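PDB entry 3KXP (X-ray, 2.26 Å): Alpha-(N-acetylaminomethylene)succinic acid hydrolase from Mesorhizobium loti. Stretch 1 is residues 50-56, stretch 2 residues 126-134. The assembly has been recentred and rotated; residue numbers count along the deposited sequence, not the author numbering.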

# COMPACT_ATOMS: atom_id res chain seq x y z
N SER A 50 27.84 14.29 7.45
CA SER A 50 26.99 15.46 7.43
C SER A 50 27.65 16.54 6.60
O SER A 50 28.87 16.67 6.62
CB SER A 50 26.76 15.99 8.84
OG SER A 50 26.19 15.01 9.68
N ARG A 51 26.86 17.29 5.86
CA ARG A 51 27.39 18.37 5.03
C ARG A 51 26.28 19.31 4.63
O ARG A 51 25.13 18.89 4.46
CB ARG A 51 28.08 17.81 3.78
CG ARG A 51 27.16 17.39 2.63
CD ARG A 51 27.94 16.62 1.56
NE ARG A 51 27.16 16.29 0.37
CZ ARG A 51 26.92 17.13 -0.63
NH1 ARG A 51 27.39 18.37 -0.60
NH2 ARG A 51 26.21 16.73 -1.69
N ARG A 52 26.61 20.58 4.50
CA ARG A 52 25.62 21.56 4.10
C ARG A 52 25.67 21.64 2.58
O ARG A 52 26.74 21.85 1.99
CB ARG A 52 25.92 22.92 4.74
CG ARG A 52 25.95 22.90 6.26
CD ARG A 52 25.97 24.31 6.82
NE ARG A 52 24.65 24.92 6.71
CZ ARG A 52 24.42 26.16 6.28
NH1 ARG A 52 25.42 26.95 5.90
NH2 ARG A 52 23.18 26.61 6.23
N VAL A 53 24.52 21.45 1.95
CA VAL A 53 24.43 21.47 0.51
C VAL A 53 23.78 22.74 0.01
O VAL A 53 22.67 23.09 0.42
CB VAL A 53 23.61 20.28 -0.01
CG1 VAL A 53 23.61 20.27 -1.53
CG2 VAL A 53 24.19 18.99 0.55
N ASP A 54 24.49 23.44 -0.86
CA ASP A 54 23.98 24.67 -1.45
C ASP A 54 23.13 24.22 -2.63
O ASP A 54 23.65 23.63 -3.57
CB ASP A 54 25.14 25.55 -1.90
CG ASP A 54 24.70 26.89 -2.44
OD1 ASP A 54 25.58 27.75 -2.67
OD2 ASP A 54 23.48 27.10 -2.63
N ILE A 55 21.83 24.47 -2.57
CA ILE A 55 20.94 24.08 -3.65
C ILE A 55 20.45 25.33 -4.38
O ILE A 55 19.43 25.31 -5.08
CB ILE A 55 19.74 23.27 -3.14
CG1 ILE A 55 18.87 24.13 -2.21
CG2 ILE A 55 20.23 22.02 -2.41
CD1 ILE A 55 17.54 23.49 -1.82
N GLY A 56 21.17 26.43 -4.18
CA GLY A 56 20.83 27.68 -4.83
C GLY A 56 19.91 28.57 -4.01
O GLY A 56 20.35 29.53 -3.38
N GLY A 126 14.71 21.44 -5.49
CA GLY A 126 16.05 21.97 -5.62
C GLY A 126 17.11 20.96 -5.19
O GLY A 126 18.11 20.77 -5.87
N LEU A 127 16.87 20.31 -4.06
CA LEU A 127 17.81 19.33 -3.51
C LEU A 127 17.91 18.08 -4.39
O LEU A 127 19.00 17.52 -4.57
CB LEU A 127 17.38 18.98 -2.08
CG LEU A 127 18.27 18.13 -1.18
CD1 LEU A 127 18.13 16.69 -1.58
CD2 LEU A 127 19.71 18.59 -1.24
N ILE A 128 16.79 17.63 -4.93
CA ILE A 128 16.83 16.46 -5.79
C ILE A 128 17.64 16.80 -7.04
O ILE A 128 18.48 16.01 -7.48
CB ILE A 128 15.41 15.99 -6.16
CG1 ILE A 128 14.67 15.54 -4.90
CG2 ILE A 128 15.48 14.82 -7.15
CD1 ILE A 128 13.21 15.28 -5.10
N ARG A 129 17.40 17.98 -7.61
CA ARG A 129 18.14 18.42 -8.80
C ARG A 129 19.63 18.56 -8.50
O ARG A 129 20.47 18.10 -9.27
CB ARG A 129 17.61 19.76 -9.29
CG ARG A 129 16.32 19.68 -10.07
CD ARG A 129 15.61 21.01 -10.05
NE ARG A 129 14.35 20.98 -10.77
CZ ARG A 129 13.40 21.90 -10.65
NH1 ARG A 129 13.59 22.93 -9.83
NH2 ARG A 129 12.28 21.81 -11.36
N THR A 130 19.95 19.21 -7.38
CA THR A 130 21.33 19.43 -6.99
C THR A 130 22.08 18.13 -6.72
O THR A 130 23.27 18.02 -7.02
CB THR A 130 21.42 20.33 -5.74
OG1 THR A 130 20.83 21.60 -6.04
CG2 THR A 130 22.87 20.53 -5.32
N LEU A 131 21.39 17.14 -6.17
CA LEU A 131 22.03 15.86 -5.89
C LEU A 131 22.21 15.08 -7.18
O LEU A 131 23.08 14.22 -7.28
CB LEU A 131 21.19 15.04 -4.92
CG LEU A 131 21.05 15.57 -3.49
CD1 LEU A 131 20.20 14.60 -2.68
CD2 LEU A 131 22.43 15.74 -2.86
N ALA A 132 21.38 15.40 -8.17
CA ALA A 132 21.41 14.75 -9.48
C ALA A 132 21.76 13.27 -9.41
O ALA A 132 22.72 12.82 -10.04
CB ALA A 132 22.39 15.48 -10.40
N ARG A 133 20.99 12.51 -8.64
CA ARG A 133 21.21 11.08 -8.51
C ARG A 133 19.95 10.33 -8.90
O ARG A 133 19.75 9.18 -8.50
CB ARG A 133 21.61 10.71 -7.08
CG ARG A 133 22.78 11.50 -6.55
CD ARG A 133 23.27 10.95 -5.22
NE ARG A 133 24.14 11.91 -4.54
CZ ARG A 133 24.79 11.67 -3.41
NH1 ARG A 133 24.67 10.48 -2.82
NH2 ARG A 133 25.54 12.61 -2.86
N GLY A 134 19.09 10.98 -9.67
CA GLY A 134 17.84 10.35 -10.09
C GLY A 134 16.68 10.75 -9.21
O GLY A 134 16.87 11.36 -8.16
O HOH W 1 18.82 23.32 -7.43

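This is a small, mainly apolar packing contact between a strand with the residue after it and one side of a helix, with no direct hydrogen bond across it and one water bridging the two backbones. Strand residues 50-54 and helix residues 126-131 run nearly perpendicular, at 98°; both elements begin earlier in the chain. Their axes come no closer than 9.6 Å, and the two stretches together bury 288 Å².

Ile55, just past the strand, has the largest covered area. Its CA lies 5.7 Å from the CA of Gly126. Ile55 CG2 packs against Leu127 CD2 at 3.7 Å. The CA-to-CB bond of Leu127 points sideways, but the end of the side chain comes nearer to stretch 1. Gly126 leaves room for Ile55: a CB modelled on Gly126 would sit 3.3 Å from Ile55 CD1, which is tight.

Thr130 lies one helical turn after Gly126 and points toward stretch 1. Its OG1 donates a hydrogen bond to Gly126 O at 2.8 Å, within the helix. The same carbonyl accepts the backbone bond from Thr130 N, also at 2.8 Å. Thr130 OG1 is 3.4 Å from Ile55 CA, a van der Waals approach. The Thr130 methyl, CG2, lies 3.9 Å from Val53 CG1 and 3.6 Å from Asp54 O.

Water 1 donates through its O to Ile55 O and to Gly126 O, each at 3.1 Å. It thus links two carbonyls that cannot bond to each other.

Asp54 points away from the helix. Its OD2 accepts a hydrogen bond from Gly56 N at 2.9 Å, which ties the side chain to the backbone two residues on.

At the other end, Arg51 NH2 reaches Leu131 CD2 at 4.1 Å. Arg51 NH2 and Arg133 NH2 are 4.3 Å apart, two like charges close together; Arg133 NH2 is hydrogen-bonded elsewhere in the structure.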